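Local coordinates for protein NADPH-flavin oxidoreductase (Vibrio parahaemolyticus serotype O3:K6, PDB 5UU6) that probably uses NADPH to reduce flavins or nitro compounds through a bound flavin mononucleotide held at the interface of a dimeric nitroreductase-family enzyme, at residues D85-R88 with H89-N93; M104-G107 with A108-G112; Y234-K238 with G239-K243. All blocks are in the same frame, centred on the assembly; numbering follows the deposited sequence.

Contact 1. Residues D85-R88 with H89-N93; sequences DYQR and HASIN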
ATOM      1  N   ASP A  85      -4.341 -12.297  -2.941  1.00 13.26           N
ATOM      2  CA  ASP A  85      -5.290 -13.397  -3.139  1.00 13.66           C
ATOM      3  C   ASP A  85      -5.921 -13.269  -4.522  1.00 19.53           C
ATOM      4  O   ASP A  85      -6.802 -12.426  -4.724  1.00 16.95           O
ATOM      5  CB  ASP A  85      -6.363 -13.423  -2.038  1.00 13.93           C
ATOM      6  CG  ASP A  85      -7.196 -14.718  -2.039  1.00 26.07           C
ATOM      7  OD1 ASP A  85      -7.323 -15.377  -3.105  1.00 24.71           O
ATOM      8  OD2 ASP A  85      -7.771 -15.062  -0.978  1.00 23.20           O
ATOM      9  N   TYR A  86      -5.449 -14.088  -5.471  1.00 14.82           N
ATOM     10  CA  TYR A  86      -6.161 -14.363  -6.713  1.00 15.82           C
ATOM     11  C   TYR A  86      -6.796 -15.755  -6.704  1.00 17.92           C
ATOM     12  O   TYR A  86      -7.268 -16.234  -7.742  1.00 18.11           O
ATOM     13  CB  TYR A  86      -5.227 -14.186  -7.920  1.00 16.80           C
ATOM     14  CG  TYR A  86      -4.870 -12.718  -8.094  1.00 14.72           C
ATOM     15  CD1 TYR A  86      -5.735 -11.861  -8.728  1.00 14.87           C
ATOM     16  CD2 TYR A  86      -3.675 -12.194  -7.575  1.00 13.75           C
ATOM     17  CE1 TYR A  86      -5.430 -10.516  -8.865  1.00 17.38           C
ATOM     18  CE2 TYR A  86      -3.365 -10.839  -7.689  1.00 12.96           C
ATOM     19  CZ  TYR A  86      -4.236 -10.010  -8.341  1.00 13.72           C
ATOM     20  OH  TYR A  86      -3.955  -8.649  -8.471  1.00 15.14           O
ATOM     21  N   GLN A  87      -6.807 -16.423  -5.548  1.00 17.16           N
ATOM     22  CA  GLN A  87      -7.434 -17.732  -5.482  1.00 18.53           C
ATOM     23  C   GLN A  87      -8.950 -17.632  -5.408  1.00 19.32           C
ATOM     24  O   GLN A  87      -9.640 -18.493  -5.967  1.00 20.70           O
ATOM     25  CB  GLN A  87      -6.883 -18.542  -4.310  1.00 18.56           C
ATOM     26  CG  GLN A  87      -7.506 -19.958  -4.172  1.00 20.13           C
ATOM     27  CD  GLN A  87      -7.494 -20.779  -5.454  1.00 24.73           C
ATOM     28  OE1 GLN A  87      -8.535 -21.195  -5.924  1.00 27.65           O
ATOM     29  NE2 GLN A  87      -6.316 -21.032  -6.008  1.00 21.19           N
ATOM     30  N   ARG A  88      -9.501 -16.616  -4.738  1.00 19.10           N
ATOM     31  CA  ARG A  88     -10.954 -16.416  -4.807  1.00 20.90           C
ATOM     32  C   ARG A  88     -11.406 -16.321  -6.258  1.00 28.64           C
ATOM     33  O   ARG A  88     -12.380 -16.972  -6.666  1.00 21.65           O
ATOM     34  CB  ARG A  88     -11.377 -15.163  -4.045  1.00 20.82           C
ATOM     35  CG  ARG A  88     -11.398 -15.299  -2.533  1.00 21.58           C
ATOM     36  CD  ARG A  88     -12.173 -14.145  -1.913  1.00 21.73           C
ATOM     37  NE  ARG A  88     -11.515 -12.850  -2.126  1.00 18.24           N
ATOM     38  CZ  ARG A  88     -10.712 -12.277  -1.227  1.00 19.42           C
ATOM     39  NH1 ARG A  88     -10.484 -12.891  -0.063  1.00 17.53           N
ATOM     40  NH2 ARG A  88     -10.150 -11.097  -1.480  1.00 17.32           N
ATOM     41  N   HIS A  89     -10.677 -15.538  -7.065  1.00 19.40           N
ATOM     42  CA  HIS A  89     -11.050 -15.386  -8.467  1.00 20.17           C
ATOM     43  C   HIS A  89     -10.922 -16.708  -9.228  1.00 28.16           C
ATOM     44  O   HIS A  89     -11.816 -17.070 -10.003  1.00 22.89           O
ATOM     45  CB  HIS A  89     -10.206 -14.285  -9.109  1.00 22.37           C
ATOM     46  CG  HIS A  89     -10.129 -13.043  -8.279  1.00 29.82           C
ATOM     47  ND1 HIS A  89      -9.287 -12.920  -7.190  1.00 32.00           N
ATOM     48  CD2 HIS A  89     -10.812 -11.875  -8.360  1.00 32.17           C
ATOM     49  CE1 HIS A  89      -9.451 -11.725  -6.647  1.00 32.38           C
ATOM     50  NE2 HIS A  89     -10.370 -11.074  -7.341  1.00 28.63           N
ATOM     51  N   ALA A  90      -9.823 -17.453  -9.014  1.00 28.33           N
ATOM     52  CA  ALA A  90      -9.646 -18.727  -9.716  1.00 27.21           C
ATOM     53  C   ALA A  90     -10.654 -19.769  -9.244  1.00 30.67           C
ATOM     54  O   ALA A  90     -11.022 -20.665 -10.014  1.00 31.79           O
ATOM     55  CB  ALA A  90      -8.215 -19.243  -9.542  1.00 27.53           C
ATOM     56  N   SER A  91     -11.122 -19.662  -7.995  1.00 25.72           N
ATOM     57  CA  SER A  91     -12.181 -20.543  -7.496  1.00 31.17           C
ATOM     58  C   SER A  91     -13.522 -20.202  -8.140  1.00 34.50           C
ATOM     59  O   SER A  91     -14.410 -21.058  -8.222  1.00 30.14           O
ATOM     60  CB  SER A  91     -12.297 -20.430  -5.957  1.00 25.80           C
ATOM     61  OG  SER A  91     -11.312 -21.193  -5.241  1.00 27.55           O
ATOM     62  N   ILE A  92     -13.690 -18.948  -8.572  1.00 34.59           N
ATOM     63  CA  ILE A  92     -14.875 -18.536  -9.320  1.00 33.12           C
ATOM     64  C   ILE A  92     -14.761 -18.979 -10.773  1.00 32.86           C
ATOM     65  O   ILE A  92     -15.669 -19.593 -11.336  1.00 29.34           O
ATOM     66  CB  ILE A  92     -15.052 -17.005  -9.209  1.00 32.33           C
ATOM     67  CG1 ILE A  92     -15.399 -16.610  -7.773  1.00 27.18           C
ATOM     68  CG2 ILE A  92     -16.130 -16.496 -10.196  1.00 34.75           C
ATOM     69  CD1 ILE A  92     -15.170 -15.142  -7.473  1.00 23.52           C
ATOM     70  N   ASN A  93     -13.653 -18.674 -11.399  1.00 26.64           N
ATOM     71  CA  ASN A  93     -13.454 -19.102 -12.771  1.00 31.00           C
ATOM     72  C   ASN A  93     -12.017 -19.558 -12.953  1.00 27.12           C
ATOM     73  O   ASN A  93     -11.102 -18.731 -12.973  1.00 25.65           O
ATOM     74  CB  ASN A  93     -13.778 -17.963 -13.725  1.00 38.19           C
ATOM     75  CG  ASN A  93     -13.604 -18.347 -15.175  1.00 40.60           C
ATOM     76  OD1 ASN A  93     -13.063 -19.402 -15.494  1.00 38.80           O
ATOM     77  ND2 ASN A  93     -14.046 -17.468 -16.067  1.00 42.95           N
TER
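S91 OG donates to OE1 of Q87, one turn earlier in the helix, over 2.9 Å, landing in the amide plane on a lone pair of the oxygen. Q87 gets there by a bend at chi2 (51°) that brings its amide oxygen over to the next turn; its NE2 is taken by Q150 O. Backbone bonds run alongside, S91 N to Q87 O at 2.8 Å and A90 N to Y86 O at 3.1 Å. At the start of this short helix D85 OD1 accepts from R88 N at 3.0 Å, an Asx motif, while D85 OD2 is shared by S50 OG and Y184 OH of the second subunit. R88 NH1 stands 3.6 Å from D85 OD2, but the oxygen lies well out of the guanidinium plane, so charge alone joins them; NH2 bonds to the carbonyls of Q47 and V49. The H89 imidazole brings its edge to D85 O, CE1 lying 3.3 Å away, and its NE2 donates to L46 O. Its ring is inclined at 39° to that of Y86. Helix 87-92 follows strand 78-85 with Y86 between them as N-cap, Q87 touching strand 152-161 and I92 packing on T220 of the second subunit.

Contact 2. Residues M104-G107 with A108-G112; sequences MLIG and AVDSG. With FMN (flavin mononucleotide), chain G.
One turn of helix packs on the next here, i to i+4, in the long helix 101-124 of the nitroreductase fold, where the two subunits meet and a flavin mononucleotide (FMN) lies against the helix. Regular alpha-helical bonding carries the backbone: A108 N reaches M104 O at 2.8 Å, and V109 N points almost straight at L105 O, with an angle of 179° at the hydrogen. L105 and V109 lie side by side, CD2 against CG2 at 4.1 Å, and I106 CG2 runs beside the carboxylate of D110. V109 and D110 both serve the flavin pocket. With V109 CG1 anti to the backbone N (chi1 162°), that methyl comes within 3.9 Å of C7M on the dimethylbenzene end of the flavin, and D110 OD1 stands 3.6 Å from the same methyl carbon. D110 OD1 is bonded to S43 OG, another pocket residue. This FMN is also hydrogen-bonded by S16, R18 and K170 of the second subunit, so the site is shared between subunits; A108 also packs on A108 of that subunit. Farther round the helix, S111 grips a single carbonyl twice: OG at 2.8 Å and the backbone N at 3.0 Å reach G107 O from opposite faces of its plane.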
HETATM    1  N   MSE A 104       0.736  -8.750  -9.244  1.00 13.45           N
HETATM    2  CA  MSE A 104       1.443  -8.736  -7.996  1.00 15.13           C
HETATM    3  C   MSE A 104       1.564  -7.283  -7.560  1.00 17.62           C
HETATM    4  O   MSE A 104       1.423  -6.946  -6.394  1.00 15.23           O
HETATM    5  CB  MSE A 104       2.811  -9.403  -8.126  1.00 16.54           C
HETATM    6  CG  MSE A 104       3.487  -9.548  -6.782  1.00 20.83           C
HETATM    7 SE   MSE A 104       4.640  -7.962  -6.522  0.36 20.58          SE
HETATM    8  CE  MSE A 104       6.132  -8.903  -7.402  1.00 26.67           C
ATOM      9  N   LEU A 105       1.824  -6.414  -8.530  1.00 10.66           N
ATOM     10  CA  LEU A 105       1.906  -4.990  -8.250  1.00 14.44           C
ATOM     11  C   LEU A 105       0.600  -4.472  -7.627  1.00 11.97           C
ATOM     12  O   LEU A 105       0.627  -3.853  -6.572  1.00 12.47           O
ATOM     13  CB  LEU A 105       2.235  -4.246  -9.536  1.00 16.41           C
ATOM     14  CG  LEU A 105       2.702  -2.804  -9.450  1.00 32.36           C
ATOM     15  CD1 LEU A 105       3.424  -2.487 -10.774  1.00 35.42           C
ATOM     16  CD2 LEU A 105       1.515  -1.825  -9.184  1.00 34.72           C
ATOM     17  N   ILE A 106      -0.543  -4.745  -8.262  1.00 13.18           N
ATOM     18  CA  ILE A 106      -1.871  -4.424  -7.704  1.00 10.67           C
ATOM     19  C   ILE A 106      -2.067  -5.034  -6.323  1.00 12.81           C
ATOM     20  O   ILE A 106      -2.586  -4.379  -5.405  1.00 13.12           O
ATOM     21  CB  ILE A 106      -2.975  -4.905  -8.670  1.00 15.89           C
ATOM     22  CG1 ILE A 106      -3.070  -3.965  -9.861  1.00 16.25           C
ATOM     23  CG2 ILE A 106      -4.372  -5.049  -7.976  1.00 15.80           C
ATOM     24  CD1 ILE A 106      -3.804  -4.639 -11.046  1.00 19.83           C
ATOM     25  N   GLY A 107      -1.750  -6.326  -6.181  1.00 10.33           N
ATOM     26  CA  GLY A 107      -1.880  -6.976  -4.873  1.00  9.97           C
ATOM     27  C   GLY A 107      -1.072  -6.271  -3.797  1.00 16.85           C
ATOM     28  O   GLY A 107      -1.550  -6.065  -2.673  1.00 14.66           O
ATOM     29  N   ALA A 108       0.144  -5.829  -4.144  1.00  9.07           N
ATOM     30  CA  ALA A 108       1.004  -5.224  -3.134  1.00  8.62           C
ATOM     31  C   ALA A 108       0.502  -3.843  -2.755  1.00  8.60           C
ATOM     32  O   ALA A 108       0.421  -3.510  -1.569  1.00  9.93           O
ATOM     33  CB  ALA A 108       2.450  -5.150  -3.637  1.00 12.34           C
ATOM     34  N   VAL A 109       0.200  -3.002  -3.753  1.00 10.61           N
ATOM     35  CA  VAL A 109      -0.324  -1.659  -3.459  1.00  8.16           C
ATOM     36  C   VAL A 109      -1.600  -1.764  -2.630  1.00  8.16           C
ATOM     37  O   VAL A 109      -1.747  -1.104  -1.583  1.00  7.95           O
ATOM     38  CB  VAL A 109      -0.574  -0.886  -4.771  1.00 12.28           C
ATOM     39  CG1 VAL A 109      -1.494   0.296  -4.535  1.00 16.17           C
ATOM     40  CG2 VAL A 109       0.716  -0.475  -5.409  1.00  8.52           C
ATOM     41  N   ASP A 110      -2.559  -2.577  -3.104  1.00 10.01           N
ATOM     42  CA  ASP A 110      -3.857  -2.695  -2.433  1.00 11.93           C
ATOM     43  C   ASP A 110      -3.705  -3.244  -1.016  1.00 13.61           C
ATOM     44  O   ASP A 110      -4.451  -2.854  -0.115  1.00 11.47           O
ATOM     45  CB  ASP A 110      -4.802  -3.592  -3.240  1.00 12.80           C
ATOM     46  CG  ASP A 110      -5.337  -2.897  -4.546  1.00 23.18           C
ATOM     47  OD1 ASP A 110      -4.675  -1.972  -5.060  1.00 21.33           O
ATOM     48  OD2 ASP A 110      -6.434  -3.253  -5.054  1.00 24.12           O
ATOM     49  N   SER A 111      -2.726  -4.121  -0.784  1.00  9.82           N
ATOM     50  CA  SER A 111      -2.465  -4.599   0.587  1.00  8.62           C
ATOM     51  C   SER A 111      -1.959  -3.476   1.493  1.00 12.01           C
ATOM     52  O   SER A 111      -2.354  -3.379   2.671  1.00 10.58           O
ATOM     53  CB  SER A 111      -1.424  -5.732   0.565  1.00 10.35           C
ATOM     54  OG  SER A 111      -2.005  -6.887  -0.021  1.00 20.03           O
ATOM     55  N   GLY A 112      -1.052  -2.646   0.986  1.00  9.02           N
ATOM     56  CA  GLY A 112      -0.595  -1.517   1.798  1.00 10.78           C
ATOM     57  C   GLY A 112      -1.710  -0.529   2.112  1.00  9.26           C
ATOM     58  O   GLY A 112      -1.772   0.022   3.214  1.00  7.78           O
TER
HETATM   59  N1  FMN G 301     -10.502   4.492 -10.486  1.00 10.62           N
HETATM   60  C2  FMN G 301     -10.589   5.046 -11.747  1.00 16.14           C
HETATM   61  O2  FMN G 301     -11.627   5.583 -12.063  1.00 18.89           O
HETATM   62  N3  FMN G 301      -9.516   5.021 -12.635  1.00 17.56           N
HETATM   63  C4  FMN G 301      -8.332   4.446 -12.249  1.00 12.08           C
HETATM   64  O4  FMN G 301      -7.387   4.433 -13.076  1.00 11.18           O
HETATM   65  C4A FMN G 301      -8.256   3.857 -10.970  1.00 12.93           C
HETATM   66  N5  FMN G 301      -7.094   3.260 -10.503  1.00 10.87           N
HETATM   67  C5A FMN G 301      -7.019   2.742  -9.216  1.00  8.91           C
HETATM   68  C6  FMN G 301      -5.834   2.184  -8.776  1.00 13.21           C
HETATM   69  C7  FMN G 301      -5.731   1.657  -7.478  1.00 18.15           C
HETATM   70  C7M FMN G 301      -4.415   1.038  -7.011  1.00 15.55           C
HETATM   71  C8  FMN G 301      -6.832   1.674  -6.618  1.00 14.14           C
HETATM   72  C8M FMN G 301      -6.673   1.093  -5.218  1.00 14.08           C
HETATM   73  C9  FMN G 301      -8.041   2.255  -7.027  1.00  9.35           C
HETATM   74  C9A FMN G 301      -8.128   2.789  -8.331  1.00 14.99           C
HETATM   75  N10 FMN G 301      -9.293   3.377  -8.796  1.00 13.06           N
HETATM   76  C10 FMN G 301      -9.335   3.912 -10.088  1.00 13.04           C
HETATM   77  C1' FMN G 301     -10.518   3.501  -7.935  1.00 11.84           C
HETATM   78  C2' FMN G 301     -11.345   2.196  -7.838  1.00 12.74           C
HETATM   79  O2' FMN G 301     -12.075   1.951  -9.039  1.00 14.29           O
HETATM   80  C3' FMN G 301     -12.317   2.248  -6.642  1.00 13.06           C
HETATM   81  O3' FMN G 301     -11.564   2.199  -5.451  1.00 10.81           O
HETATM   82  C4' FMN G 301     -13.253   1.043  -6.568  1.00 19.10           C
HETATM   83  O4' FMN G 301     -14.129   1.039  -7.659  1.00 26.73           O
HETATM   84  C5' FMN G 301     -14.095   1.045  -5.288  1.00 19.82           C
HETATM   85  O5' FMN G 301     -14.844   2.230  -5.249  1.00 20.64           O
HETATM   86  P   FMN G 301     -14.687   3.213  -3.971  1.00 20.46           P
HETATM   87  O1P FMN G 301     -15.071   2.527  -2.688  1.00 17.94           O
HETATM   88  O2P FMN G 301     -15.595   4.389  -4.207  1.00 19.16           O
HETATM   89  O3P FMN G 301     -13.225   3.633  -3.867  1.00 21.04           O

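Contact 3. Residues Y234-K238 with G239-K243; sequences YLNGK and GLAKK
L235 O is where the backbone bonds of this turn converge. L240 N donates to it at 3.0 Å, from above the carbonyl plane, while K238 N reaches the same oxygen from the opposite face at 3.0 Å. Next to it G239 N bonds to N236 O over 2.9 Å, again from well out of the carbonyl plane. These bonds close the last turn of helix 231-237 and reverse the chain at G239, which takes up a positive phi of 90°, a conformation glycine adopts readily. A weaker touch adds to them: N236 CA lies 3.4 Å from L240 O in a CA-H...O contact.

The apolar contacts are few. L235 CD1 meets A241 CB at 4.2 Å, so the end of the leucine packs against the chain just past the turn. Both L235 and L240 also touch A153 of strand 152-161, and L235 packs on T101 of the second subunit. The aliphatic part of K242 passes alongside the N236 side chain.

The polar ends of K238 and Y234 find their partners elsewhere in the same chain. K238 is bent at chi2, chi3 and chi4 (each near -60°), which coils the chain round to a salt bridge between NZ and D143, with the carbonyls of T152 and P149 as further acceptors for the ammonium. Y234 OH bonds to the same carboxylate and to I154 N, so two side chains of this helix end share one acidic partner.

Taken together, the positive phi at G239, with the bonds G239 N to N236 O and L240 N to L235 O, makes this a Schellman motif, ending helix 231-237 and turning the chain into the C-terminal tail, whose first residues still pack on the helix end.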
ATOM      1  N   TYR A 234       9.759 -17.649  -4.619  1.00 13.80           N
ATOM      2  CA  TYR A 234       8.600 -17.824  -3.748  1.00 15.33           C
ATOM      3  C   TYR A 234       7.310 -17.504  -4.512  1.00 13.57           C
ATOM      4  O   TYR A 234       6.408 -18.351  -4.637  1.00 15.38           O
ATOM      5  CB  TYR A 234       8.720 -16.929  -2.497  1.00 14.19           C
ATOM      6  CG  TYR A 234       7.418 -16.909  -1.707  1.00 17.29           C
ATOM      7  CD1 TYR A 234       6.842 -18.095  -1.213  1.00 15.22           C
ATOM      8  CD2 TYR A 234       6.704 -15.728  -1.552  1.00 18.69           C
ATOM      9  CE1 TYR A 234       5.609 -18.068  -0.521  1.00 13.98           C
ATOM     10  CE2 TYR A 234       5.455 -15.701  -0.859  1.00 11.10           C
ATOM     11  CZ  TYR A 234       4.922 -16.860  -0.383  1.00 14.62           C
ATOM     12  OH  TYR A 234       3.698 -16.786   0.266  1.00 17.41           O
ATOM     13  N   LEU A 235       7.228 -16.285  -5.055  1.00 12.14           N
ATOM     14  CA  LEU A 235       6.048 -15.848  -5.799  1.00 14.76           C
ATOM     15  C   LEU A 235       5.767 -16.768  -6.986  1.00 17.41           C
ATOM     16  O   LEU A 235       4.624 -17.188  -7.210  1.00 13.38           O
ATOM     17  CB  LEU A 235       6.244 -14.395  -6.266  1.00 11.13           C
ATOM     18  CG  LEU A 235       6.338 -13.281  -5.196  1.00 16.28           C
ATOM     19  CD1 LEU A 235       6.684 -11.927  -5.850  1.00 17.75           C
ATOM     20  CD2 LEU A 235       5.068 -13.109  -4.362  1.00 14.74           C
ATOM     21  N   ASN A 236       6.806 -17.094  -7.771  1.00 12.87           N
ATOM     22  CA  ASN A 236       6.592 -17.953  -8.921  1.00 15.42           C
ATOM     23  C   ASN A 236       6.063 -19.309  -8.504  1.00 16.69           C
ATOM     24  O   ASN A 236       5.152 -19.833  -9.142  1.00 17.26           O
ATOM     25  CB  ASN A 236       7.889 -18.087  -9.729  1.00 18.00           C
ATOM     26  CG  ASN A 236       8.265 -16.788 -10.412  1.00 22.25           C
ATOM     27  OD1 ASN A 236       7.438 -15.843 -10.483  1.00 21.08           O
ATOM     28  ND2 ASN A 236       9.498 -16.704 -10.897  1.00 15.30           N
ATOM     29  N   GLY A 237       6.559 -19.860  -7.389  1.00 20.56           N
ATOM     30  CA  GLY A 237       6.028 -21.130  -6.895  1.00 24.64           C
ATOM     31  C   GLY A 237       4.555 -21.094  -6.508  1.00 23.80           C
ATOM     32  O   GLY A 237       3.913 -22.145  -6.472  1.00 20.12           O
ATOM     33  N   LYS A 238       3.999 -19.912  -6.213  1.00 18.94           N
ATOM     34  CA  LYS A 238       2.572 -19.792  -5.936  1.00 17.44           C
ATOM     35  C   LYS A 238       1.761 -19.428  -7.191  1.00 21.40           C
ATOM     36  O   LYS A 238       0.549 -19.180  -7.090  1.00 23.64           O
ATOM     37  CB  LYS A 238       2.305 -18.733  -4.848  1.00 16.04           C
ATOM     38  CG  LYS A 238       3.118 -18.857  -3.557  1.00 16.44           C
ATOM     39  CD  LYS A 238       2.976 -20.265  -2.856  1.00 27.03           C
ATOM     40  CE  LYS A 238       1.519 -20.706  -2.585  1.00 20.86           C
ATOM     41  NZ  LYS A 238       0.835 -19.761  -1.650  1.00 20.31           N
ATOM     42  N   GLY A 239       2.399 -19.376  -8.357  1.00 14.80           N
ATOM     43  CA  GLY A 239       1.726 -19.004  -9.592  1.00 15.32           C
ATOM     44  C   GLY A 239       1.722 -17.522  -9.927  1.00 17.48           C
ATOM     45  O   GLY A 239       1.045 -17.126 -10.880  1.00 23.11           O
ATOM     46  N   LEU A 240       2.465 -16.690  -9.208  1.00 14.61           N
ATOM     47  CA  LEU A 240       2.381 -15.245  -9.393  1.00 19.19           C
ATOM     48  C   LEU A 240       3.670 -14.682  -9.975  1.00 13.87           C
ATOM     49  O   LEU A 240       4.748 -15.216  -9.743  1.00 18.23           O
ATOM     50  CB  LEU A 240       2.078 -14.530  -8.060  1.00 20.71           C
ATOM     51  CG  LEU A 240       0.880 -15.038  -7.251  1.00 18.56           C
ATOM     52  CD1 LEU A 240       0.918 -14.487  -5.847  1.00 19.30           C
ATOM     53  CD2 LEU A 240      -0.454 -14.683  -7.931  1.00 13.20           C
ATOM     54  N   ALA A 241       3.548 -13.549 -10.666  1.00 14.41           N
ATOM     55  CA  ALA A 241       4.687 -12.737 -11.074  1.00 15.28           C
ATOM     56  C   ALA A 241       5.614 -13.490 -12.020  1.00 19.57           C
ATOM     57  O   ALA A 241       6.842 -13.338 -11.923  1.00 21.33           O
ATOM     58  CB  ALA A 241       5.483 -12.241  -9.855  1.00 17.26           C
ATOM     59  N   LYS A 242       5.050 -14.335 -12.904  1.00 19.64           N
ATOM     60  CA  LYS A 242       5.858 -15.162 -13.804  1.00 22.68           C
ATOM     61  C   LYS A 242       6.083 -14.535 -15.164  1.00 26.00           C
ATOM     62  O   LYS A 242       6.799 -15.126 -15.978  1.00 27.33           O
ATOM     63  CB  LYS A 242       5.245 -16.559 -14.013  1.00 22.86           C
ATOM     64  CG  LYS A 242       5.022 -17.346 -12.743  1.00 28.28           C
ATOM     65  CD  LYS A 242       4.374 -18.723 -12.978  1.00 38.05           C
ATOM     66  CE  LYS A 242       3.406 -18.727 -14.153  1.00 47.83           C
ATOM     67  NZ  LYS A 242       2.433 -19.887 -14.136  1.00 53.29           N
ATOM     68  N   LYS A 243       5.529 -13.352 -15.420  1.00 26.27           N
ATOM     69  CA  LYS A 243       5.699 -12.699 -16.714  1.00 25.85           C
ATOM     70  C   LYS A 243       5.237 -11.215 -16.710  1.00 27.50           C
ATOM     71  O   LYS A 243       4.725 -10.696 -15.709  1.00 23.62           O
ATOM     72  CB  LYS A 243       4.930 -13.475 -17.766  1.00 29.52           C
ATOM     73  CG  LYS A 243       3.491 -13.754 -17.411  1.00 34.34           C
ATOM     74  CD  LYS A 243       2.748 -14.269 -18.632  1.00 40.81           C
ATOM     75  CE  LYS A 243       1.834 -15.415 -18.276  1.00 41.70           C
ATOM     76  NZ  LYS A 243       0.659 -15.541 -19.196  1.00 47.78           N
ATOM     77  OXT LYS A 243       5.341 -10.497 -17.718  1.00 27.10           O
TER

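Overall arrangement
Contacts 1, 2 and 3 come in series along the chain, on helix 87-92, helix 101-124 and the end of helix 231-237 with its tail, with centres about 14 to 16 Å apart on the same side of the chain's centre. They touch one another: Y86 OH of contact 1 meets I106 CG2 of contact 2 at 3.7 Å, Y86 CD2 meets L240 CD2 of contact 3 at 4.1 Å, and the M104 selenomethionine methyl lies against L235. Contact 1 follows strand 78-85, and contact 3 packs on neighbouring strand 152-161. All three touch the second subunit, but only contact 2 supplies residues of the FMN pocket.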